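Local coordinates for protein beta-galactosidase (Bacillus circulans, PDB 4MAD) that probably hydrolyses beta-D-galactosides, releasing terminal non-reducing beta-D-galactose, and belongs to glycoside hydrolase family 35, at residues W121-P126 against F467-K472; E270-I275 against Y330-V335; S450-I455 against Q483-W488. One frame throughout, in Å; residues are numbered along the deposited sequence.

Contact 1: W121-P126 against F467-K472; sequences WLLTVP and FVVDYK
A single leucine meets Y471 twice over, its side chain lying against the ring and its backbone carbonyl beside the hydroxyl. L123 CD2 stands 4.1 Å from the centroid of the Y471 ring and 14° off its normal, a CH-pi contact over one face, while L123 CB touches Y471 CE1 near the rim at 3.7 Å. L123 O lies 3.0 Å from Y471 OH. The two side chains slide past each other in opposite directions; with Y471 CG beside its own backbone N (chi1 -69°), the ring runs back toward L123 although its CB starts off to one side. A phenylalanine in place of the tyrosine would lack the hydroxyl and would probably leave the carbonyl of L123 without its nearest polar neighbour in the other segment.

A branched leucine suits this place because its second methyl has work too: L123 CD1 rests 3.8 Å from D470 O. V469, at the centre of an inverse gamma turn, offers CG1 to L123 CD2 at 3.9 Å. D470 turns away from L123, and its OD2 accepts K472 NZ at 2.8 Å from above the carboxylate plane in a salt bridge; R434 and D418 extend this charged cluster. The whole is an interdomain contact, where a loop of the catalytic TIM barrel packs on a loop of the first all-beta domain.

Contact 2: E270-I275 against Y330-V335; sequences ETLEEI and YAVRKV
V335 and L272 give up the most surface here, and they reach toward each other tip to tip across two neighbouring helices. L272 CD2 touches V335 CG1 at 3.7 Å and lies 3.9 Å from V335 CB, so one leucine methyl nestles against the branch point of the valine. L272 CG and V335 CG1 are each anti to their backbone N (chi1 172° and 174°), and in the leucine this sends the isobutyl group toward the other helix. The axes of the two segments come within 10.7 Å and run nearly parallel at 24°, too far for backbone contact but well spanned by a long residue facing a short one. V332, one turn before V335, is only grazed, its CG1 4.5 Å from L272 CD2. L272 and V332 both also touch F284 on the last barrel strand, 281-284, which places the seam in the outer helical layer of the TIM barrel.

E273 adds the third part. Its chain bends at chi2, bringing OE2 to 3.9 Å from V335 CG1, while the carboxylate is gripped by a hydrogen bond from Y339 and by salt bridges to K338 and K277. The chemistry is thus divided: aliphatic contact supplies the buried interior, and a charged group borders it, with Y339 and K338 tying it to the second helix as well.

Contact 3: S450-I455 against Q483-W488; sequences SKLQII and QFLFDW
L452 is the first residue of 450-455 to meet the other segment, and it makes every close contact between them. Its chi1 of 172° sends CG off the strand, anti to the backbone N, and with chi2 at 65° it is CD2 that is carried to L485. There L452 CD2 meets L485 CD1 at 3.7 Å, the side chains crossing at about a right angle. The same methyl approaches W488 CH2 obliquely at 4.2 Å, so one methyl touches both an aliphatic and an aromatic neighbour; leucine is long enough to touch both and has nothing polar to bury. Next, Q453 turns away, and its amide NE2 finds E399 instead. The CB of I454 then points toward 483-488 again, as that of L452 does.

The partners hold one another in turn. W488 NE1 donates to L485 O at 2.9 Å, with an N-H...O angle of 160°; the oxygen lies close to the indole plane, whereas the nitrogen stands well above the carbonyl plane. This bond pins the rotation of the indole. Strand 395-403 runs between 449-457 and 488-493 in the six-stranded sheet, and L452 and W488 both touch its T400. L485, from the facing four-stranded sheet's side of the domain, meets L452 across the space between the two sheets. Across the contact the attraction is purely apolar, and the one polar group of the buried indole is satisfied within 483-488 itself.

Contact 2 belongs to the barrel and contact 3 to the first all-beta domain, while contact 1 joins the two. Contacts 1 and 3 lie on the same side of the chain's centre, their centres 23 Å apart and nearest atoms about 10 Å apart, and their segments alternate along the chain. Contact 2 is nested in the loop that contact 1 closes, yet lies on the opposite side, 41 Å from contact 1 and 58 Å from contact 3 between centres. All three lie away from the predicted proton donor E171 and nucleophile E247, and from both bound 2-(2-methoxyethoxy)ethanol sites, of which the one at E112, W252 and Y464 likewise draws on both barrel and beta domain.

Contact 1: W121-P126 against F467-K472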
loop_
_atom_site.group_PDB
_atom_site.type_symbol
_atom_site.label_atom_id
_atom_site.label_comp_id
_atom_site.label_asym_id
_atom_site.label_seq_id
_atom_site.Cartn_x
_atom_site.Cartn_y
_atom_site.Cartn_z
ATOM N N TRP A 121 2.407 -8.892 12.319
ATOM C CA TRP A 121 2.730 -9.525 13.575
ATOM C C TRP A 121 2.555 -8.691 14.821
ATOM O O TRP A 121 2.614 -9.232 15.886
ATOM C CB TRP A 121 4.076 -10.255 13.568
ATOM C CG TRP A 121 5.171 -9.453 13.254
ATOM C CD1 TRP A 121 5.708 -9.325 12.075
ATOM C CD2 TRP A 121 5.875 -8.599 14.118
ATOM N NE1 TRP A 121 6.726 -8.467 12.100
ATOM C CE2 TRP A 121 6.858 -7.987 13.364
ATOM C CE3 TRP A 121 5.783 -8.301 15.459
ATOM C CZ2 TRP A 121 7.746 -7.090 13.901
ATOM C CZ3 TRP A 121 6.631 -7.417 15.984
ATOM C CH2 TRP A 121 7.609 -6.800 15.213
ATOM N N LEU A 122 2.353 -7.397 14.665
ATOM C CA LEU A 122 1.976 -6.601 15.789
ATOM C C LEU A 122 0.670 -7.124 16.358
ATOM O O LEU A 122 0.453 -7.073 17.517
ATOM C CB LEU A 122 1.812 -5.135 15.420
ATOM C CG LEU A 122 3.102 -4.417 15.064
ATOM C CD1 LEU A 122 2.970 -2.922 14.789
ATOM C CD2 LEU A 122 4.156 -4.696 16.016
ATOM N N LEU A 123 -0.195 -7.603 15.504
ATOM C CA LEU A 123 -1.523 -7.979 15.940
ATOM C C LEU A 123 -1.533 -9.096 17.014
ATOM O O LEU A 123 -2.489 -9.251 17.718
ATOM C CB LEU A 123 -2.414 -8.321 14.772
ATOM C CG LEU A 123 -2.916 -7.103 14.023
ATOM C CD1 LEU A 123 -3.395 -7.453 12.679
ATOM C CD2 LEU A 123 -3.960 -6.385 14.773
ATOM N N THR A 124 -0.472 -9.855 17.103
ATOM C CA THR A 124 -0.445 -10.970 18.028
ATOM C C THR A 124 0.437 -10.717 19.264
ATOM O O THR A 124 0.706 -11.600 20.013
ATOM C CB THR A 124 -0.067 -12.254 17.326
ATOM O OG1 THR A 124 1.230 -12.133 16.768
ATOM C CG2 THR A 124 -1.078 -12.537 16.246
ATOM N N VAL A 125 0.867 -9.471 19.426
ATOM C CA VAL A 125 1.646 -9.126 20.581
ATOM C C VAL A 125 0.703 -8.958 21.767
ATOM O O VAL A 125 -0.165 -8.164 21.729
ATOM C CB VAL A 125 2.447 -7.831 20.372
ATOM C CG1 VAL A 125 3.216 -7.541 21.576
ATOM C CG2 VAL A 125 3.348 -7.965 19.231
ATOM N N PRO A 126 0.912 -9.722 22.827
ATOM C CA PRO A 126 0.010 -9.651 23.953
ATOM C C PRO A 126 0.017 -8.257 24.515
ATOM O O PRO A 126 1.023 -7.634 24.586
ATOM C CB PRO A 126 0.631 -10.600 24.949
ATOM C CG PRO A 126 1.395 -11.514 24.161
ATOM C CD PRO A 126 1.935 -10.742 23.037
ATOM N N PHE A 467 -10.750 1.682 13.124
ATOM C CA PHE A 467 -10.908 0.255 13.022
ATOM C C PHE A 467 -9.631 -0.407 12.585
ATOM O O PHE A 467 -9.641 -1.433 12.029
ATOM C CB PHE A 467 -12.091 -0.122 12.188
ATOM C CG PHE A 467 -13.335 0.541 12.639
ATOM C CD1 PHE A 467 -13.804 0.330 13.886
ATOM C CD2 PHE A 467 -13.941 1.459 11.871
ATOM C CE1 PHE A 467 -14.899 0.943 14.311
ATOM C CE2 PHE A 467 -15.035 2.078 12.303
ATOM C CZ PHE A 467 -15.507 1.795 13.541
ATOM N N VAL A 468 -8.532 0.244 12.862
ATOM C CA VAL A 468 -7.227 -0.192 12.380
ATOM C C VAL A 468 -6.755 -1.487 12.960
ATOM O O VAL A 468 -5.885 -2.076 12.431
ATOM C CB VAL A 468 -6.144 0.870 12.563
ATOM C CG1 VAL A 468 -5.892 1.105 13.997
ATOM C CG2 VAL A 468 -4.895 0.467 11.908
ATOM N N VAL A 469 -7.345 -1.917 14.063
ATOM C CA VAL A 469 -6.937 -3.190 14.616
ATOM C C VAL A 469 -7.694 -4.237 13.842
ATOM O O VAL A 469 -8.762 -4.636 14.205
ATOM C CB VAL A 469 -7.245 -3.295 16.098
ATOM C CG1 VAL A 469 -6.963 -4.655 16.586
ATOM C CG2 VAL A 469 -6.484 -2.324 16.876
ATOM N N ASP A 470 -7.121 -4.640 12.734
ATOM C CA ASP A 470 -7.849 -5.255 11.657
ATOM C C ASP A 470 -7.321 -6.661 11.413
ATOM O O ASP A 470 -6.476 -6.847 10.621
ATOM C CB ASP A 470 -7.729 -4.399 10.393
ATOM C CG ASP A 470 -8.641 -4.851 9.292
ATOM O OD1 ASP A 470 -9.597 -5.528 9.544
ATOM O OD2 ASP A 470 -8.445 -4.432 8.198
ATOM N N TYR A 471 -7.813 -7.610 12.197
ATOM C CA TYR A 471 -7.471 -9.002 12.039
ATOM C C TYR A 471 -8.085 -9.538 10.763
ATOM O O TYR A 471 -9.153 -9.208 10.449
ATOM C CB TYR A 471 -7.984 -9.851 13.198
ATOM C CG TYR A 471 -7.293 -9.606 14.507
ATOM C CD1 TYR A 471 -6.121 -10.232 14.807
ATOM C CD2 TYR A 471 -7.807 -8.743 15.421
ATOM C CE1 TYR A 471 -5.508 -10.040 15.958
ATOM C CE2 TYR A 471 -7.184 -8.529 16.586
ATOM C CZ TYR A 471 -6.037 -9.177 16.841
ATOM O OH TYR A 471 -5.414 -8.944 17.998
ATOM N N LYS A 472 -7.391 -10.423 10.100
ATOM C CA LYS A 472 -7.853 -10.976 8.865
ATOM C C LYS A 472 -8.075 -12.519 8.934
ATOM O O LYS A 472 -7.499 -13.201 9.756
ATOM C CB LYS A 472 -6.916 -10.539 7.753
ATOM C CG LYS A 472 -6.762 -9.069 7.667
ATOM C CD LYS A 472 -8.016 -8.449 7.309
ATOM C CE LYS A 472 -7.820 -7.220 6.443
ATOM N NZ LYS A 472 -8.974 -6.422 6.288
#

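Contact 2: E270-I275 against Y330-V335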
loop_
_atom_site.group_PDB
_atom_site.type_symbol
_atom_site.label_atom_id
_atom_site.label_comp_id
_atom_site.label_asym_id
_atom_site.label_seq_id
_atom_site.Cartn_x
_atom_site.Cartn_y
_atom_site.Cartn_z
ATOM N N GLU A 270 -4.507 26.214 -9.257
ATOM C CA GLU A 270 -5.099 27.267 -8.503
ATOM C C GLU A 270 -4.701 27.167 -7.039
ATOM O O GLU A 270 -4.411 28.133 -6.398
ATOM C CB GLU A 270 -6.592 27.232 -8.648
ATOM C CG GLU A 270 -7.282 28.147 -7.743
ATOM C CD GLU A 270 -8.680 28.537 -8.221
ATOM O OE1 GLU A 270 -9.191 27.922 -9.106
ATOM O OE2 GLU A 270 -9.245 29.445 -7.670
ATOM N N THR A 271 -4.748 25.965 -6.525
ATOM C CA THR A 271 -4.333 25.736 -5.156
ATOM C C THR A 271 -2.843 25.891 -4.905
ATOM O O THR A 271 -2.460 26.354 -3.902
ATOM C CB THR A 271 -4.861 24.430 -4.534
ATOM O OG1 THR A 271 -6.274 24.460 -4.483
ATOM C CG2 THR A 271 -4.352 24.271 -3.178
ATOM N N LEU A 272 -2.037 25.485 -5.860
ATOM C CA LEU A 272 -0.618 25.594 -5.733
ATOM C C LEU A 272 -0.223 27.061 -5.631
ATOM O O LEU A 272 0.563 27.418 -4.846
ATOM C CB LEU A 272 0.067 24.970 -6.937
ATOM C CG LEU A 272 1.569 25.167 -7.065
ATOM C CD1 LEU A 272 2.197 24.663 -5.880
ATOM C CD2 LEU A 272 2.100 24.502 -8.222
ATOM N N GLU A 273 -0.813 27.898 -6.465
ATOM C CA GLU A 273 -0.548 29.330 -6.440
ATOM C C GLU A 273 -0.938 29.896 -5.093
ATOM O O GLU A 273 -0.255 30.698 -4.545
ATOM C CB GLU A 273 -1.305 30.064 -7.537
ATOM C CG GLU A 273 -0.768 29.860 -8.892
ATOM C CD GLU A 273 0.315 30.868 -9.225
ATOM O OE1 GLU A 273 0.707 31.610 -8.341
ATOM O OE2 GLU A 273 0.753 30.904 -10.354
ATOM N N GLU A 274 -2.039 29.406 -4.548
ATOM C CA GLU A 274 -2.506 29.877 -3.269
ATOM C C GLU A 274 -1.429 29.588 -2.253
ATOM O O GLU A 274 -1.207 30.342 -1.389
ATOM C CB GLU A 274 -3.819 29.200 -2.878
ATOM C CG GLU A 274 -4.716 29.992 -2.015
ATOM C CD GLU A 274 -5.923 29.199 -1.446
ATOM O OE1 GLU A 274 -6.127 28.036 -1.811
ATOM O OE2 GLU A 274 -6.632 29.768 -0.624
ATOM N N ILE A 275 -0.837 28.431 -2.352
ATOM C CA ILE A 275 0.180 28.060 -1.418
ATOM C C ILE A 275 1.413 28.921 -1.579
ATOM O O ILE A 275 1.933 29.410 -0.642
ATOM C CB ILE A 275 0.602 26.602 -1.605
ATOM C CG1 ILE A 275 -0.538 25.685 -1.198
ATOM C CG2 ILE A 275 1.853 26.305 -0.862
ATOM C CD1 ILE A 275 -0.300 24.239 -1.412
ATOM N N TYR A 330 3.587 19.368 -16.718
ATOM C CA TYR A 330 3.941 20.620 -17.390
ATOM C C TYR A 330 3.318 21.846 -16.733
ATOM O O TYR A 330 3.897 22.871 -16.650
ATOM C CB TYR A 330 3.615 20.544 -18.868
ATOM C CG TYR A 330 4.499 19.571 -19.589
ATOM C CD1 TYR A 330 5.838 19.830 -19.772
ATOM C CD2 TYR A 330 4.021 18.392 -20.045
ATOM C CE1 TYR A 330 6.644 18.955 -20.422
ATOM C CE2 TYR A 330 4.797 17.537 -20.689
ATOM C CZ TYR A 330 6.112 17.802 -20.878
ATOM O OH TYR A 330 6.846 16.889 -21.522
ATOM N N ALA A 331 2.092 21.697 -16.301
ATOM C CA ALA A 331 1.366 22.778 -15.704
ATOM C C ALA A 331 2.025 23.265 -14.401
ATOM O O ALA A 331 2.151 24.444 -14.178
ATOM C CB ALA A 331 -0.039 22.371 -15.447
ATOM N N VAL A 332 2.403 22.309 -13.573
ATOM C CA VAL A 332 3.130 22.516 -12.355
ATOM C C VAL A 332 4.543 23.089 -12.580
ATOM O O VAL A 332 4.976 23.955 -11.902
ATOM C CB VAL A 332 3.208 21.208 -11.553
ATOM C CG1 VAL A 332 4.196 21.282 -10.492
ATOM C CG2 VAL A 332 1.900 20.861 -11.019
ATOM N N ARG A 333 5.229 22.621 -13.599
ATOM C CA ARG A 333 6.540 23.142 -13.895
ATOM C C ARG A 333 6.435 24.613 -14.264
ATOM O O ARG A 333 7.242 25.406 -13.886
ATOM C CB ARG A 333 7.187 22.385 -15.005
ATOM C CG ARG A 333 8.369 23.091 -15.496
ATOM C CD ARG A 333 9.191 22.309 -16.345
ATOM N NE ARG A 333 10.556 22.294 -15.889
ATOM C CZ ARG A 333 11.509 23.094 -16.324
ATOM N NH1 ARG A 333 11.273 23.962 -17.239
ATOM N NH2 ARG A 333 12.703 22.987 -15.862
ATOM N N LYS A 334 5.404 24.955 -14.996
ATOM C CA LYS A 334 5.184 26.328 -15.415
ATOM C C LYS A 334 4.939 27.259 -14.229
ATOM O O LYS A 334 5.386 28.359 -14.214
ATOM C CB LYS A 334 3.988 26.347 -16.314
ATOM C CG LYS A 334 3.746 27.620 -16.976
ATOM C CD LYS A 334 2.848 27.502 -18.131
ATOM C CE LYS A 334 2.486 28.869 -18.543
ATOM N NZ LYS A 334 1.678 28.945 -19.739
ATOM N N VAL A 335 4.172 26.798 -13.260
ATOM C CA VAL A 335 4.015 27.551 -12.066
ATOM C C VAL A 335 5.323 27.683 -11.303
ATOM O O VAL A 335 5.677 28.722 -10.890
ATOM C CB VAL A 335 2.981 26.964 -11.146
ATOM C CG1 VAL A 335 2.961 27.677 -9.897
ATOM C CG2 VAL A 335 1.638 26.985 -11.768
#

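Contact 3: S450-I455 against Q483-W488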
loop_
_atom_site.group_PDB
_atom_site.type_symbol
_atom_site.label_atom_id
_atom_site.label_comp_id
_atom_site.label_asym_id
_atom_site.label_seq_id
_atom_site.Cartn_x
_atom_site.Cartn_y
_atom_site.Cartn_z
ATOM N N SER A 450 -20.359 -33.632 6.714
ATOM C CA SER A 450 -20.168 -32.586 5.744
ATOM C C SER A 450 -18.814 -31.898 5.883
ATOM O O SER A 450 -18.539 -31.389 6.916
ATOM C CB SER A 450 -21.270 -31.598 5.946
ATOM O OG SER A 450 -22.491 -32.140 5.593
ATOM N N LYS A 451 -18.016 -31.885 4.843
ATOM C CA LYS A 451 -16.755 -31.194 4.869
ATOM C C LYS A 451 -16.970 -29.732 4.445
ATOM O O LYS A 451 -17.327 -29.451 3.329
ATOM C CB LYS A 451 -15.749 -31.890 3.967
ATOM C CG LYS A 451 -14.398 -31.283 3.952
ATOM C CD LYS A 451 -13.584 -31.798 2.796
ATOM C CE LYS A 451 -12.128 -31.613 3.002
ATOM N NZ LYS A 451 -11.282 -32.301 2.029
ATOM N N LEU A 452 -16.734 -28.847 5.397
ATOM C CA LEU A 452 -16.903 -27.427 5.206
ATOM C C LEU A 452 -15.534 -26.811 4.939
ATOM O O LEU A 452 -14.608 -27.086 5.630
ATOM C CB LEU A 452 -17.543 -26.825 6.434
ATOM C CG LEU A 452 -17.615 -25.316 6.459
ATOM C CD1 LEU A 452 -18.490 -24.825 5.390
ATOM C CD2 LEU A 452 -18.035 -24.816 7.777
ATOM N N GLN A 453 -15.451 -26.044 3.848
ATOM C CA GLN A 453 -14.265 -25.324 3.467
ATOM C C GLN A 453 -14.618 -23.859 3.210
ATOM O O GLN A 453 -15.568 -23.577 2.618
ATOM C CB GLN A 453 -13.651 -25.925 2.204
ATOM C CG GLN A 453 -13.158 -27.324 2.370
ATOM C CD GLN A 453 -12.688 -27.941 1.091
ATOM O OE1 GLN A 453 -13.433 -28.119 0.209
ATOM N NE2 GLN A 453 -11.424 -28.259 1.027
ATOM N N ILE A 454 -13.840 -22.959 3.747
ATOM C CA ILE A 454 -14.050 -21.552 3.496
ATOM C C ILE A 454 -12.722 -20.954 3.042
ATOM O O ILE A 454 -11.785 -21.036 3.728
ATOM C CB ILE A 454 -14.522 -20.855 4.741
ATOM C CG1 ILE A 454 -15.777 -21.537 5.262
ATOM C CG2 ILE A 454 -14.824 -19.442 4.478
ATOM C CD1 ILE A 454 -16.448 -20.891 6.455
ATOM N N ILE A 455 -12.729 -20.371 1.861
ATOM C CA ILE A 455 -11.566 -19.704 1.318
ATOM C C ILE A 455 -11.665 -18.213 1.564
ATOM O O ILE A 455 -12.441 -17.560 0.956
ATOM C CB ILE A 455 -11.389 -19.899 -0.232
ATOM C CG1 ILE A 455 -11.525 -21.364 -0.594
ATOM C CG2 ILE A 455 -10.048 -19.391 -0.652
ATOM C CD1 ILE A 455 -11.388 -21.668 -2.019
ATOM N N GLN A 483 -24.567 -22.688 16.950
ATOM C CA GLN A 483 -23.544 -23.651 17.213
ATOM C C GLN A 483 -22.202 -23.402 16.478
ATOM O O GLN A 483 -22.097 -23.605 15.326
ATOM C CB GLN A 483 -24.036 -25.071 16.962
ATOM C CG GLN A 483 -23.051 -26.132 17.371
ATOM C CD GLN A 483 -23.388 -27.463 16.758
ATOM O OE1 GLN A 483 -24.363 -28.017 17.099
ATOM N NE2 GLN A 483 -22.605 -27.940 15.856
ATOM N N PHE A 484 -21.200 -23.025 17.240
ATOM C CA PHE A 484 -19.864 -22.881 16.746
ATOM C C PHE A 484 -19.320 -24.232 16.359
ATOM O O PHE A 484 -19.583 -25.196 17.003
ATOM C CB PHE A 484 -18.962 -22.304 17.828
ATOM C CG PHE A 484 -19.134 -20.832 18.057
ATOM C CD1 PHE A 484 -18.970 -19.961 17.045
ATOM C CD2 PHE A 484 -19.430 -20.323 19.283
ATOM C CE1 PHE A 484 -19.081 -18.634 17.238
ATOM C CE2 PHE A 484 -19.573 -19.011 19.467
ATOM C CZ PHE A 484 -19.389 -18.158 18.433
ATOM N N LEU A 485 -18.519 -24.238 15.312
ATOM C CA LEU A 485 -17.842 -25.420 14.849
ATOM C C LEU A 485 -16.397 -25.454 15.328
ATOM O O LEU A 485 -15.760 -24.484 15.298
ATOM C CB LEU A 485 -17.900 -25.492 13.324
ATOM C CG LEU A 485 -19.297 -25.419 12.701
ATOM C CD1 LEU A 485 -19.239 -25.489 11.204
ATOM C CD2 LEU A 485 -20.236 -26.415 13.253
ATOM N N PHE A 486 -15.957 -26.600 15.799
ATOM C CA PHE A 486 -14.638 -26.763 16.302
ATOM C C PHE A 486 -13.774 -27.813 15.547
ATOM O O PHE A 486 -14.244 -28.501 14.705
ATOM C CB PHE A 486 -14.718 -26.985 17.813
ATOM C CG PHE A 486 -15.312 -25.810 18.561
ATOM C CD1 PHE A 486 -14.611 -24.651 18.704
ATOM C CD2 PHE A 486 -16.572 -25.857 19.059
ATOM C CE1 PHE A 486 -15.127 -23.591 19.368
ATOM C CE2 PHE A 486 -17.097 -24.846 19.738
ATOM C CZ PHE A 486 -16.420 -23.676 19.857
ATOM N N ASP A 487 -12.492 -27.857 15.821
ATOM C CA ASP A 487 -11.601 -28.808 15.199
ATOM C C ASP A 487 -11.300 -28.464 13.745
ATOM O O ASP A 487 -11.832 -29.050 12.865
ATOM C CB ASP A 487 -12.102 -30.249 15.336
ATOM C CG ASP A 487 -11.033 -31.261 15.046
ATOM O OD1 ASP A 487 -9.962 -30.879 14.648
ATOM O OD2 ASP A 487 -11.263 -32.441 15.248
ATOM N N TRP A 488 -10.494 -27.430 13.567
ATOM C CA TRP A 488 -10.067 -26.994 12.267
ATOM C C TRP A 488 -8.691 -27.333 11.729
ATOM O O TRP A 488 -7.789 -27.454 12.467
ATOM C CB TRP A 488 -10.192 -25.468 12.424
ATOM C CG TRP A 488 -11.564 -25.024 12.595
ATOM C CD1 TRP A 488 -12.220 -24.930 13.749
ATOM C CD2 TRP A 488 -12.488 -24.653 11.580
ATOM N NE1 TRP A 488 -13.478 -24.514 13.556
ATOM C CE2 TRP A 488 -13.686 -24.354 12.220
ATOM C CE3 TRP A 488 -12.418 -24.532 10.198
ATOM C CZ2 TRP A 488 -14.793 -23.927 11.530
ATOM C CZ3 TRP A 488 -13.512 -24.121 9.532
ATOM C CH2 TRP A 488 -14.683 -23.838 10.185
#